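Mandelate racemase/muconate lactonizing protein (Alicyclobacillus acidocaldarius LAA1, PDB 3QLD) is a mandelate racemase/muconate lactonizing family member of the enolase superfamily, joining an enolase-type N-terminal domain to a TIM-barrel-like C-terminal domain. Local coordinates at residues V89-V94 / V115-Y119; E112-W116 / G275-A279; G132-V138 / A313-R319; R166-I172 / L191-A197; Y300-R306 / Y330-L336. The contacts are given in a common frame with arbitrary orientation. Numbering follows the deposited sequence.

Interaction 1 of 5, residues V89-V94 / V115-Y119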
# COMPACT_ATOMS: atom_id res chain seq x y z
N VAL A 89 17.10 23.66 8.36
CA VAL A 89 16.30 22.52 7.94
C VAL A 89 17.12 21.26 8.19
O VAL A 89 18.15 21.05 7.57
CB VAL A 89 15.83 22.63 6.48
CG1 VAL A 89 14.97 21.46 6.13
CG2 VAL A 89 15.06 23.93 6.27
N ASP A 90 16.66 20.44 9.14
CA ASP A 90 17.32 19.19 9.52
C ASP A 90 16.70 18.04 8.66
O ASP A 90 15.51 17.74 8.82
CB ASP A 90 17.09 18.94 11.02
CG ASP A 90 17.80 17.68 11.54
OD1 ASP A 90 18.45 16.96 10.73
OD2 ASP A 90 17.71 17.40 12.77
N PRO A 91 17.48 17.43 7.74
CA PRO A 91 16.88 16.36 6.91
C PRO A 91 16.40 15.20 7.75
O PRO A 91 15.61 14.39 7.28
CB PRO A 91 18.03 15.87 6.02
CG PRO A 91 19.27 16.57 6.52
CD PRO A 91 18.89 17.68 7.42
N ARG A 92 16.89 15.12 8.98
CA ARG A 92 16.51 14.02 9.89
C ARG A 92 15.04 14.02 10.27
O ARG A 92 14.49 12.97 10.63
CB ARG A 92 17.41 14.01 11.16
CG ARG A 92 18.81 13.43 10.88
CD ARG A 92 19.77 13.60 12.06
NE ARG A 92 21.18 13.32 11.75
CZ ARG A 92 21.73 12.11 11.55
NH1 ARG A 92 20.98 10.99 11.58
NH2 ARG A 92 23.04 12.02 11.30
N THR A 93 14.41 15.17 10.18
CA THR A 93 13.09 15.33 10.67
C THR A 93 12.05 15.59 9.59
O THR A 93 10.87 15.80 9.90
CB THR A 93 13.05 16.45 11.69
OG1 THR A 93 13.22 17.70 11.04
CG2 THR A 93 14.19 16.26 12.75
N VAL A 94 12.46 15.61 8.35
CA VAL A 94 11.56 16.02 7.27
C VAL A 94 10.35 15.06 7.17
O VAL A 94 9.24 15.52 6.84
CB VAL A 94 12.32 16.32 5.92
CG1 VAL A 94 13.00 15.13 5.44
CG2 VAL A 94 11.36 16.82 4.88
N VAL A 115 15.85 16.28 0.18
CA VAL A 115 16.23 17.18 1.28
C VAL A 115 17.64 16.84 1.87
O VAL A 115 18.48 17.74 2.12
CB VAL A 115 15.18 17.22 2.36
CG1 VAL A 115 15.61 18.08 3.55
CG2 VAL A 115 13.90 17.77 1.78
N TRP A 116 17.91 15.55 2.07
CA TRP A 116 19.26 15.07 2.41
C TRP A 116 20.30 15.55 1.40
O TRP A 116 21.45 15.92 1.77
CB TRP A 116 19.28 13.54 2.50
CG TRP A 116 18.90 13.00 3.84
CD1 TRP A 116 17.69 12.52 4.23
CD2 TRP A 116 19.77 12.85 4.98
NE1 TRP A 116 17.73 12.11 5.54
CE2 TRP A 116 19.00 12.27 6.02
CE3 TRP A 116 21.13 13.12 5.21
CZ2 TRP A 116 19.54 11.99 7.27
CZ3 TRP A 116 21.66 12.85 6.50
CH2 TRP A 116 20.86 12.29 7.50
N ASP A 117 19.93 15.51 0.13
CA ASP A 117 20.83 15.79 -0.95
C ASP A 117 21.10 17.29 -0.95
O ASP A 117 22.25 17.71 -1.11
CB ASP A 117 20.22 15.31 -2.29
CG ASP A 117 21.18 15.43 -3.45
OD1 ASP A 117 21.98 14.48 -3.68
OD2 ASP A 117 21.11 16.50 -4.14
N TRP A 118 20.04 18.08 -0.80
CA TRP A 118 20.17 19.55 -0.74
C TRP A 118 21.04 19.90 0.45
O TRP A 118 21.96 20.71 0.30
CB TRP A 118 18.80 20.22 -0.59
CG TRP A 118 18.92 21.60 -0.00
CD1 TRP A 118 19.24 22.76 -0.70
CD2 TRP A 118 18.77 21.99 1.37
NE1 TRP A 118 19.25 23.82 0.15
CE2 TRP A 118 18.99 23.39 1.43
CE3 TRP A 118 18.45 21.29 2.56
CZ2 TRP A 118 18.91 24.11 2.63
CZ3 TRP A 118 18.35 22.01 3.75
CH2 TRP A 118 18.61 23.40 3.78
N TYR A 119 20.82 19.23 1.59
CA TYR A 119 21.53 19.55 2.81
C TYR A 119 23.04 19.31 2.69
O TYR A 119 23.84 20.14 3.17
CB TYR A 119 20.93 18.78 4.02
CG TYR A 119 21.65 19.05 5.33
CD1 TYR A 119 22.79 18.32 5.67
CD2 TYR A 119 21.22 20.04 6.19
CE1 TYR A 119 23.49 18.58 6.88
CE2 TYR A 119 21.89 20.32 7.41
CZ TYR A 119 23.02 19.56 7.73
OH TYR A 119 23.69 19.81 8.91
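A single proline wedged between two aromatic rings dominates this contact. Pro91 CB lies 3.5 Å from the centroid of the Trp116 five-membered ring, almost on the ring normal, while Pro91 CD sits 3.9 Å from the centroid of the Tyr119 ring, also over its face. Both are CH-pi contacts, and because Trp116 and Tyr119 are three residues apart on the same helix, their side chains form a slot for the pyrrolidine ring. The backbones come close here, with the CA atoms of Pro91 and Trp116 5.3 Å apart, yet no hydrogen bond crosses between 89-94 and 115-119; the association is apolar. Valines extend it: Val89 CB meets Trp118 CZ3 at 3.8 Å, Val94 CG2 meets Val115 CG2 at 4.1 Å, and Val115 CG1 reaches Pro91 CB at 4.1 Å. At the margin, the aliphatic part of Arg92 rests near the indole, CG to Trp116 CZ2 4.0 Å. The loop shapes itself by local bonds: Asp90 OD1 accepts from Arg92 N at 3.0 Å, an Asx turn spanning Asp90 to Arg92 with Pro91 at its centre. The contact thus pins the loop between helices 61-80 and 105-123 onto the latter within the N-terminal domain, with Trp79 and Phe76 of helix 61-80 touching the valines and Leu127 and Leu130 of helix 127-130 packing against Trp116 and Tyr119.

Interaction 2 of 5, residues E112-W116 / G275-A279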
# COMPACT_ATOMS: atom_id res chain seq x y z
N GLU A 112 12.12 13.14 1.05
CA GLU A 112 13.13 13.00 2.10
C GLU A 112 14.57 12.97 1.53
O GLU A 112 15.48 13.64 2.06
CB GLU A 112 12.84 11.75 2.91
CG GLU A 112 13.65 11.69 4.24
CD GLU A 112 14.80 10.71 4.13
OE1 GLU A 112 15.21 10.24 3.01
OE2 GLU A 112 15.30 10.31 5.19
N MSE A 113 14.78 12.22 0.46
CA MSE A 113 16.12 12.04 -0.10
C MSE A 113 16.64 13.32 -0.82
O MSE A 113 17.86 13.61 -0.75
CB MSE A 113 16.19 10.84 -1.01
CG MSE A 113 16.08 9.52 -0.17
SE MSE A 113 15.66 7.93 -1.23
CE MSE A 113 17.29 7.39 -2.04
N ALA A 114 15.72 14.07 -1.45
CA ALA A 114 16.11 15.35 -2.10
C ALA A 114 16.52 16.32 -0.98
O ALA A 114 17.48 17.12 -1.16
CB ALA A 114 14.95 15.88 -2.92
N VAL A 115 15.85 16.28 0.18
CA VAL A 115 16.23 17.18 1.28
C VAL A 115 17.64 16.84 1.87
O VAL A 115 18.48 17.74 2.12
CB VAL A 115 15.18 17.22 2.36
CG1 VAL A 115 15.61 18.08 3.55
CG2 VAL A 115 13.90 17.77 1.78
N TRP A 116 17.91 15.55 2.07
CA TRP A 116 19.26 15.07 2.41
C TRP A 116 20.30 15.55 1.40
O TRP A 116 21.45 15.92 1.77
CB TRP A 116 19.28 13.54 2.50
CG TRP A 116 18.90 13.00 3.84
CD1 TRP A 116 17.69 12.52 4.23
CD2 TRP A 116 19.77 12.85 4.98
NE1 TRP A 116 17.73 12.11 5.54
CE2 TRP A 116 19.00 12.27 6.02
CE3 TRP A 116 21.13 13.12 5.21
CZ2 TRP A 116 19.54 11.99 7.27
CZ3 TRP A 116 21.66 12.85 6.50
CH2 TRP A 116 20.86 12.29 7.50
N GLY A 275 11.14 4.22 2.18
CA GLY A 275 10.78 5.54 2.66
C GLY A 275 11.93 6.54 2.82
O GLY A 275 11.70 7.67 3.36
N GLY A 276 13.11 6.19 2.34
CA GLY A 276 14.19 7.18 2.32
C GLY A 276 15.41 6.75 3.11
O GLY A 276 15.54 5.58 3.55
N PHE A 277 16.29 7.72 3.34
CA PHE A 277 17.59 7.42 3.99
C PHE A 277 17.38 7.12 5.47
O PHE A 277 17.94 6.15 5.97
CB PHE A 277 18.59 8.56 3.80
CG PHE A 277 19.18 8.68 2.41
CD1 PHE A 277 19.86 7.61 1.82
CD2 PHE A 277 19.16 9.88 1.72
CE1 PHE A 277 20.45 7.71 0.57
CE2 PHE A 277 19.76 9.99 0.45
CZ PHE A 277 20.39 8.92 -0.13
N GLY A 278 16.59 7.93 6.17
CA GLY A 278 16.29 7.74 7.59
C GLY A 278 15.63 6.38 7.87
O GLY A 278 16.00 5.66 8.83
N ALA A 279 14.67 6.01 7.02
CA ALA A 279 14.07 4.66 7.10
C ALA A 279 15.06 3.51 6.85
O ALA A 279 15.02 2.47 7.55
CB ALA A 279 12.80 4.55 6.23
O HOH W 1 13.30 8.08 5.64
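A carboxylate bound at a helix N-terminus joins the two domains here: Glu112, on helix 105-123 of the N-terminal domain, receives the first amides of helix 277-289 of the barrel domain. Phe277, Met113 and Glu112 bury the most surface. The Phe277 ring inserts against helix 105-123, taking Met113 CG over its face at 4.0 Å from the centroid, with the selenium of this selenomethionine 4.8 Å from the same centroid in a Met-aromatic contact. Its edge points to the face of the Trp116 five-membered ring, a T-shaped pair with centroids 5.5 Å apart and planes at 80°. His308 makes another edge-to-face pair with Phe277. The Glu112 carboxylate divides its oxygens between adjacent amides: Phe277 N donates to OE1 at 2.8 Å and Gly278 N to OE2 at 2.9 Å. Trp116 NE1 adds a weak bond to Glu112 OE2. Close approach depends on Gly276, the N-cap residue, whose CA is 3.3 Å from Glu112 OE1; a CB there would collide with that oxygen. A water bridges the two segments, accepting from Ala279 N at 2.8 Å, donating to Gly275 O at 2.8 Å and, weakly, to Glu112 OE2 at 3.0 Å.

Interaction 3 of 5, residues G132-V138 / A313-R319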
# COMPACT_ATOMS: atom_id res chain seq x y z
N GLY A 132 26.91 8.18 7.64
CA GLY A 132 27.71 7.15 8.34
C GLY A 132 28.17 5.99 7.46
O GLY A 132 28.41 4.86 7.92
N GLY A 133 28.30 6.24 6.17
CA GLY A 133 28.70 5.19 5.25
C GLY A 133 30.20 5.20 5.14
O GLY A 133 30.79 6.20 4.68
N GLY A 134 30.81 4.08 5.53
CA GLY A 134 32.26 3.98 5.66
C GLY A 134 32.92 3.36 4.45
O GLY A 134 33.93 3.88 3.98
N ARG A 135 32.39 2.25 3.95
CA ARG A 135 33.02 1.56 2.81
C ARG A 135 33.36 2.55 1.68
O ARG A 135 32.60 3.48 1.39
CB ARG A 135 32.09 0.47 2.32
CG ARG A 135 31.28 -0.07 3.46
CD ARG A 135 30.08 -0.89 3.08
NE ARG A 135 30.20 -2.21 3.67
CZ ARG A 135 30.75 -3.24 3.04
NH1 ARG A 135 31.19 -3.07 1.79
NH2 ARG A 135 30.83 -4.43 3.63
N ASP A 136 34.51 2.37 1.03
CA ASP A 136 34.92 3.30 -0.01
C ASP A 136 34.55 2.78 -1.37
O ASP A 136 34.38 3.55 -2.30
CB ASP A 136 36.44 3.57 0.07
CG ASP A 136 36.77 4.66 1.10
OD1 ASP A 136 36.50 5.84 0.76
OD2 ASP A 136 37.27 4.32 2.21
N ARG A 137 34.41 1.46 -1.45
CA ARG A 137 34.00 0.75 -2.66
C ARG A 137 32.98 -0.34 -2.33
O ARG A 137 32.88 -0.77 -1.16
CB ARG A 137 35.19 0.08 -3.30
CG ARG A 137 36.23 1.05 -3.71
CD ARG A 137 37.44 0.31 -4.27
NE ARG A 137 38.39 1.29 -4.78
CZ ARG A 137 39.21 1.11 -5.82
NH1 ARG A 137 39.21 -0.05 -6.48
NH2 ARG A 137 40.03 2.10 -6.19
N VAL A 138 32.23 -0.76 -3.35
CA VAL A 138 31.23 -1.82 -3.20
C VAL A 138 31.33 -2.78 -4.37
O VAL A 138 31.63 -2.37 -5.51
CB VAL A 138 29.79 -1.25 -3.07
CG1 VAL A 138 29.69 -0.25 -1.84
CG2 VAL A 138 29.42 -0.52 -4.34
N ALA A 313 24.60 1.78 -0.14
CA ALA A 313 25.38 0.53 -0.14
C ALA A 313 26.74 0.61 0.57
O ALA A 313 27.36 -0.41 0.81
CB ALA A 313 25.59 0.06 -1.50
N ALA A 314 27.15 1.83 0.91
CA ALA A 314 28.34 2.11 1.71
C ALA A 314 28.13 1.85 3.23
O ALA A 314 29.08 1.83 4.04
CB ALA A 314 28.74 3.56 1.49
N LEU A 315 26.88 1.64 3.65
CA LEU A 315 26.60 1.54 5.07
C LEU A 315 27.15 0.22 5.66
O LEU A 315 27.34 -0.77 4.92
CB LEU A 315 25.12 1.77 5.38
CG LEU A 315 24.61 3.14 4.92
CD1 LEU A 315 23.07 3.07 4.74
CD2 LEU A 315 25.01 4.33 5.90
N PRO A 316 27.47 0.23 6.98
CA PRO A 316 28.25 -0.89 7.51
C PRO A 316 27.64 -2.27 7.31
O PRO A 316 28.38 -3.17 6.93
CB PRO A 316 28.40 -0.57 9.01
CG PRO A 316 28.35 0.87 9.10
CD PRO A 316 27.31 1.28 8.01
N LEU A 317 26.33 -2.44 7.54
CA LEU A 317 25.72 -3.80 7.43
C LEU A 317 25.50 -4.30 6.00
O LEU A 317 25.10 -5.48 5.78
CB LEU A 317 24.43 -3.91 8.25
CG LEU A 317 23.74 -5.29 8.35
CD1 LEU A 317 24.29 -6.19 9.51
CD2 LEU A 317 22.27 -5.09 8.58
N MSE A 318 25.75 -3.45 5.02
CA MSE A 318 25.60 -3.83 3.63
C MSE A 318 26.69 -4.77 3.21
O MSE A 318 27.56 -4.38 2.42
CB MSE A 318 25.59 -2.60 2.73
CG MSE A 318 24.53 -1.64 3.13
SE MSE A 318 22.74 -2.45 2.81
CE MSE A 318 21.88 -0.70 2.51
N ARG A 319 26.61 -6.01 3.69
CA ARG A 319 27.72 -6.99 3.61
C ARG A 319 27.83 -7.75 2.29
O ARG A 319 28.90 -8.31 1.97
CB ARG A 319 27.61 -7.99 4.79
CG ARG A 319 28.13 -7.47 6.20
CD ARG A 319 29.64 -7.13 6.19
NE ARG A 319 30.50 -8.32 6.08
CZ ARG A 319 31.71 -8.36 5.53
NH1 ARG A 319 32.25 -7.26 4.99
NH2 ARG A 319 32.39 -9.51 5.50
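The glycine-rich link that leads into barrel strand 137-144 packs here on the turn following helix 303-313, so the contact joins the start of the barrel sheet to the chain leaving its last long helix. A Schellman motif ends the preceding helix at Gly132, and a type I beta turn spans Leu315 to Met318. One carbonyl carries the direct polar link: Ala314 O accepts from Gly134 N at 3.2 Å and from Arg135 N at 3.3 Å, both weak bonds. The turn satisfies its own amide, Met318 N donating to Leu315 O at 3.1 Å. Beyond this, Val138 and Asp136 have backbone hydrogen bonds to Ile348 and Val350. Arg135 buries the most surface, yet mainly by lying across carbonyls: its CG is 3.0 Å from Ala314 O and its CD 3.3 Å from Leu315 O, while Met318 O sits over one face of the guanidinium, 3.4 Å from CZ, without a hydrogen bond to NH2. Gly133 lets the chains approach to 4.2 Å between its CA and that of Leu315, since a CB would crowd Ala314. At the exposed end two like charges meet, Arg135 NH2 lying 3.4 Å from Arg319 NH1, a pair of donors with no bond between them.

Interaction 4 of 5, residues R166-I172 / L191-A197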
# COMPACT_ATOMS: atom_id res chain seq x y z
N ARG A 166 30.97 -9.82 -9.09
CA ARG A 166 31.45 -10.58 -7.94
C ARG A 166 30.34 -11.49 -7.37
O ARG A 166 30.54 -12.22 -6.39
CB ARG A 166 31.99 -9.62 -6.88
CG ARG A 166 33.27 -8.86 -7.38
CD ARG A 166 34.46 -9.84 -7.69
NE ARG A 166 35.73 -9.08 -7.66
CZ ARG A 166 36.15 -8.35 -6.62
NH1 ARG A 166 35.43 -8.30 -5.52
NH2 ARG A 166 37.29 -7.68 -6.66
N ARG A 167 29.18 -11.45 -8.03
CA ARG A 167 28.05 -12.35 -7.67
C ARG A 167 27.28 -12.61 -8.91
O ARG A 167 27.14 -11.69 -9.76
CB ARG A 167 27.15 -11.69 -6.64
CG ARG A 167 26.14 -12.67 -5.95
CD ARG A 167 25.30 -12.03 -4.83
NE ARG A 167 24.46 -10.93 -5.36
CZ ARG A 167 24.05 -9.93 -4.59
NH1 ARG A 167 24.30 -9.94 -3.30
NH2 ARG A 167 23.32 -8.93 -5.09
N VAL A 168 26.72 -13.80 -9.04
CA VAL A 168 25.64 -13.92 -10.00
C VAL A 168 24.32 -14.25 -9.28
O VAL A 168 24.34 -15.07 -8.33
CB VAL A 168 25.87 -14.98 -11.14
CG1 VAL A 168 27.03 -14.52 -12.07
CG2 VAL A 168 26.07 -16.40 -10.58
N LYS A 169 23.21 -13.68 -9.77
CA LYS A 169 21.86 -14.02 -9.20
C LYS A 169 21.04 -14.63 -10.31
O LYS A 169 20.72 -13.97 -11.34
CB LYS A 169 21.17 -12.80 -8.57
CG LYS A 169 19.75 -13.08 -7.94
CD LYS A 169 19.30 -11.94 -7.05
CE LYS A 169 19.31 -10.57 -7.77
NZ LYS A 169 18.19 -9.64 -7.37
N LEU A 170 20.72 -15.90 -10.16
CA LEU A 170 20.01 -16.63 -11.14
C LEU A 170 18.49 -16.59 -10.91
O LEU A 170 18.02 -16.91 -9.81
CB LEU A 170 20.41 -18.09 -11.02
CG LEU A 170 21.92 -18.37 -11.07
CD1 LEU A 170 21.98 -19.87 -11.31
CD2 LEU A 170 22.49 -17.62 -12.29
N LYS A 171 17.73 -16.30 -11.97
CA LYS A 171 16.27 -16.43 -11.89
C LYS A 171 15.91 -17.88 -11.90
O LYS A 171 16.46 -18.65 -12.69
CB LYS A 171 15.61 -15.68 -13.07
CG LYS A 171 15.83 -14.20 -12.99
CD LYS A 171 14.87 -13.53 -11.97
CE LYS A 171 15.25 -12.05 -11.76
NZ LYS A 171 14.04 -11.20 -11.54
N ILE A 172 15.07 -18.30 -10.95
CA ILE A 172 14.67 -19.66 -10.85
C ILE A 172 13.13 -19.80 -10.68
O ILE A 172 12.46 -18.83 -10.28
CB ILE A 172 15.36 -20.39 -9.68
CG1 ILE A 172 14.97 -19.74 -8.33
CG2 ILE A 172 16.89 -20.46 -9.96
CD1 ILE A 172 15.25 -20.70 -7.12
N LEU A 191 32.38 -18.94 -6.57
CA LEU A 191 31.60 -17.75 -6.91
C LEU A 191 30.40 -17.56 -5.97
O LEU A 191 29.69 -18.52 -5.69
CB LEU A 191 31.09 -17.91 -8.33
CG LEU A 191 30.20 -16.83 -8.93
CD1 LEU A 191 30.98 -15.53 -9.03
CD2 LEU A 191 29.92 -17.37 -10.22
N ALA A 192 30.19 -16.32 -5.48
CA ALA A 192 28.93 -16.06 -4.74
C ALA A 192 27.78 -16.23 -5.76
O ALA A 192 27.76 -15.53 -6.80
CB ALA A 192 28.99 -14.64 -4.11
N ILE A 193 26.87 -17.19 -5.52
CA ILE A 193 25.67 -17.40 -6.36
C ILE A 193 24.42 -17.12 -5.49
O ILE A 193 24.32 -17.67 -4.38
CB ILE A 193 25.60 -18.86 -6.84
CG1 ILE A 193 26.89 -19.32 -7.59
CG2 ILE A 193 24.37 -19.15 -7.69
CD1 ILE A 193 26.80 -20.75 -8.06
N ALA A 194 23.50 -16.29 -5.99
CA ALA A 194 22.17 -16.14 -5.31
C ALA A 194 21.08 -16.56 -6.27
O ALA A 194 21.32 -16.82 -7.50
CB ALA A 194 21.96 -14.70 -4.75
N ALA A 195 19.85 -16.71 -5.76
CA ALA A 195 18.77 -17.11 -6.66
C ALA A 195 17.54 -16.22 -6.42
O ALA A 195 17.30 -15.79 -5.29
CB ALA A 195 18.37 -18.59 -6.50
N ASP A 196 16.80 -15.94 -7.49
CA ASP A 196 15.63 -15.09 -7.31
C ASP A 196 14.43 -15.82 -7.88
O ASP A 196 14.36 -16.12 -9.05
CB ASP A 196 15.87 -13.72 -7.94
CG ASP A 196 14.62 -12.86 -7.96
OD1 ASP A 196 13.59 -13.17 -7.28
OD2 ASP A 196 14.70 -11.84 -8.64
N ALA A 197 13.52 -16.17 -6.99
CA ALA A 197 12.38 -16.97 -7.37
C ALA A 197 11.18 -16.15 -7.85
O ALA A 197 10.25 -16.74 -8.42
CB ALA A 197 11.94 -17.86 -6.19
O HOH W 2 32.26 -14.39 -5.84
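Two neighbouring parallel strands, 167-171 and 192-196, pair side by side in the barrel sheet of the C-terminal domain, in register from Val168 with Ile193 to Lys171 with Asp196. The backbone ladder runs Val168 N to Ala192 O (3.0 Å), Ala194 N to Val168 O (2.8 Å), Leu170 N to Ala194 O (2.9 Å), Asp196 N to Leu170 O (2.8 Å) and Ile172 N to Asp196 O (3.0 Å). At the start, a water links Arg166 O to Ala192 N. Val168, Leu170, Ile193 and Ala195 occupy one face, where Ile181 and Val184 of helix 178-187 cover it. The opposite face carries the charged side chains together with Ala192 and Ala194: Lys171 NZ forms a salt bridge with Asp196 OD2 at 3.0 Å, Lys169 is paired with Asp323 and Glu221, and Arg167 reaches Gln218 and Asp323. Strand, helix 178-187 and strand make a beta-alpha-beta crossover, the repeating unit of a TIM barrel, with the helix packed outside and charged side chains turned to the interior.

Interaction 5 of 5, residues Y300-R306 / Y330-L336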
# COMPACT_ATOMS: atom_id res chain seq x y z
N TYR A 300 16.38 -0.26 -11.86
CA TYR A 300 16.66 0.28 -13.21
C TYR A 300 16.76 1.83 -13.15
O TYR A 300 16.39 2.59 -14.08
CB TYR A 300 15.67 -0.27 -14.26
CG TYR A 300 15.97 -1.72 -14.66
CD1 TYR A 300 16.40 -2.03 -15.95
CD2 TYR A 300 15.88 -2.77 -13.72
CE1 TYR A 300 16.69 -3.36 -16.33
CE2 TYR A 300 16.18 -4.11 -14.07
CZ TYR A 300 16.58 -4.39 -15.38
OH TYR A 300 16.85 -5.69 -15.75
N GLU A 301 17.33 2.27 -12.04
CA GLU A 301 17.37 3.70 -11.65
C GLU A 301 18.07 4.54 -12.73
O GLU A 301 19.03 4.09 -13.31
CB GLU A 301 18.15 3.95 -10.35
CG GLU A 301 17.54 3.48 -9.03
CD GLU A 301 17.60 1.96 -8.81
OE1 GLU A 301 18.11 1.19 -9.66
OE2 GLU A 301 17.08 1.53 -7.76
N THR A 302 17.61 5.78 -12.96
CA THR A 302 18.52 6.76 -13.57
C THR A 302 19.74 7.05 -12.68
O THR A 302 19.91 6.56 -11.52
CB THR A 302 17.89 8.14 -13.84
OG1 THR A 302 17.96 8.88 -12.62
CG2 THR A 302 16.38 8.04 -14.36
N GLY A 303 20.61 7.88 -13.22
CA GLY A 303 21.86 8.19 -12.49
C GLY A 303 21.68 8.72 -11.11
O GLY A 303 22.48 8.44 -10.22
N VAL A 304 20.60 9.48 -10.90
CA VAL A 304 20.31 10.08 -9.59
C VAL A 304 20.02 9.04 -8.51
O VAL A 304 20.67 9.01 -7.47
CB VAL A 304 19.19 11.19 -9.72
CG1 VAL A 304 18.73 11.69 -8.33
CG2 VAL A 304 19.79 12.38 -10.56
N GLY A 305 18.97 8.26 -8.71
CA GLY A 305 18.71 7.06 -7.91
C GLY A 305 19.87 6.07 -7.76
O GLY A 305 20.08 5.50 -6.69
N ARG A 306 20.66 5.89 -8.82
CA ARG A 306 21.78 4.94 -8.75
C ARG A 306 22.87 5.47 -7.81
O ARG A 306 23.42 4.74 -6.98
CB ARG A 306 22.34 4.69 -10.14
CG ARG A 306 23.53 3.71 -10.19
CD ARG A 306 23.82 3.28 -11.62
NE ARG A 306 22.57 3.05 -12.30
CZ ARG A 306 21.97 1.88 -12.36
NH1 ARG A 306 22.55 0.80 -11.84
NH2 ARG A 306 20.78 1.81 -12.93
N TYR A 330 22.46 -0.25 -19.06
CA TYR A 330 21.04 0.03 -19.13
C TYR A 330 20.69 1.15 -20.16
O TYR A 330 19.71 1.00 -20.90
CB TYR A 330 20.47 0.32 -17.72
CG TYR A 330 20.90 -0.51 -16.47
CD1 TYR A 330 20.56 -1.89 -16.30
CD2 TYR A 330 21.56 0.12 -15.41
CE1 TYR A 330 20.95 -2.62 -15.07
CE2 TYR A 330 21.92 -0.57 -14.22
CZ TYR A 330 21.61 -1.92 -14.03
OH TYR A 330 22.01 -2.49 -12.78
N PHE A 331 21.49 2.23 -20.21
CA PHE A 331 21.18 3.41 -21.05
C PHE A 331 22.29 3.93 -21.97
O PHE A 331 23.38 4.21 -21.48
CB PHE A 331 20.85 4.58 -20.14
CG PHE A 331 19.76 4.31 -19.16
CD1 PHE A 331 18.44 4.26 -19.58
CD2 PHE A 331 20.04 4.18 -17.78
CE1 PHE A 331 17.40 4.03 -18.67
CE2 PHE A 331 19.00 3.96 -16.85
CZ PHE A 331 17.66 3.87 -17.32
N GLU A 332 21.98 4.15 -23.26
CA GLU A 332 22.86 4.89 -24.17
C GLU A 332 23.23 6.26 -23.57
O GLU A 332 24.37 6.67 -23.66
CB GLU A 332 22.21 5.09 -25.58
CG GLU A 332 23.08 5.90 -26.67
CD GLU A 332 22.84 7.44 -26.73
OE1 GLU A 332 21.69 7.92 -26.55
OE2 GLU A 332 23.80 8.20 -26.98
N GLN A 333 22.25 6.94 -22.98
CA GLN A 333 22.42 8.27 -22.43
C GLN A 333 21.58 8.37 -21.15
O GLN A 333 20.35 8.20 -21.20
CB GLN A 333 21.91 9.29 -23.45
CG GLN A 333 21.77 10.70 -22.89
CD GLN A 333 23.11 11.38 -22.80
OE1 GLN A 333 23.73 11.68 -23.84
NE2 GLN A 333 23.58 11.63 -21.56
N ASP A 334 22.26 8.67 -20.05
CA ASP A 334 21.72 8.79 -18.69
C ASP A 334 21.69 10.28 -18.27
O ASP A 334 22.07 11.15 -19.06
CB ASP A 334 22.63 7.95 -17.76
CG ASP A 334 21.96 7.56 -16.43
OD1 ASP A 334 20.90 8.08 -16.13
OD2 ASP A 334 22.56 6.75 -15.66
N VAL A 335 21.24 10.59 -17.07
CA VAL A 335 21.04 11.98 -16.65
C VAL A 335 22.24 12.61 -15.91
O VAL A 335 22.14 13.71 -15.34
CB VAL A 335 19.75 12.10 -15.79
CG1 VAL A 335 18.62 11.32 -16.48
CG2 VAL A 335 20.00 11.50 -14.42
N LEU A 336 23.38 11.95 -15.97
CA LEU A 336 24.63 12.46 -15.38
C LEU A 336 25.61 12.86 -16.47
O LEU A 336 25.61 12.28 -17.52
CB LEU A 336 25.28 11.41 -14.48
CG LEU A 336 24.39 10.85 -13.33
CD1 LEU A 336 25.23 9.83 -12.56
CD2 LEU A 336 23.96 11.98 -12.42
O HOH W 3 21.61 4.70 -14.13
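Asp334 OD1 accepts from Gly303 N at 2.9 Å and, within its own segment, from Val335 N at 2.7 Å, so one oxygen ties the loop to the start of helix 303-313. Its other oxygen, Asp334 OD2, receives a 2.7 Å bond from a water that also donates to Glu301 O (2.8 Å) and accepts from Arg306 NE (2.6 Å). Arg306 NH2 donates to Glu301 O at 2.9 Å. Thr302 is the N-cap of this helix, its OG1 accepting from Val304 N at 3.2 Å, and Glu47 from the N-terminal domain also bonds to that hydroxyl. The helix belongs to the C-terminal barrel domain; loop 330-336 covers its N-terminus. Around the polar centre, the edge of the Phe331 ring faces two carbonyls, with CE2 3.5 Å from Glu301 O, and Leu13 and Leu15 of strand 3-15 also touch Phe331. Gly303 CA meets Leu336 CD1 at 3.7 Å where a CB would clash, Val304 CG2 packs on Val335 CG2 at 4.0 Å, and Tyr300 CE1 lies 4.1 Å from Tyr330 CD1.

Overall arrangement
Interactions 1 and 2 share Val115 and Trp116 of helix 105-123 and touch directly, their centres about 7 Å apart: the first is apolar and internal to the N-terminal domain, the second adds a buried carboxylate and reaches the barrel domain. Interactions 3 and 4 meet the same sheet through adjacent strands 137-144 and 167-171, but differ in kind, since 4 is a regular, buried backbone ladder and 3 a partly exposed loop contact with weak bonds. Interactions 3 and 5 involve the end and the beginning of helix 303-313; of these two, only 5 is mostly buried and water-bridged. Interaction 4 lies across the chain's centre from 1 and 2, with centres about 36 and 29 Å away.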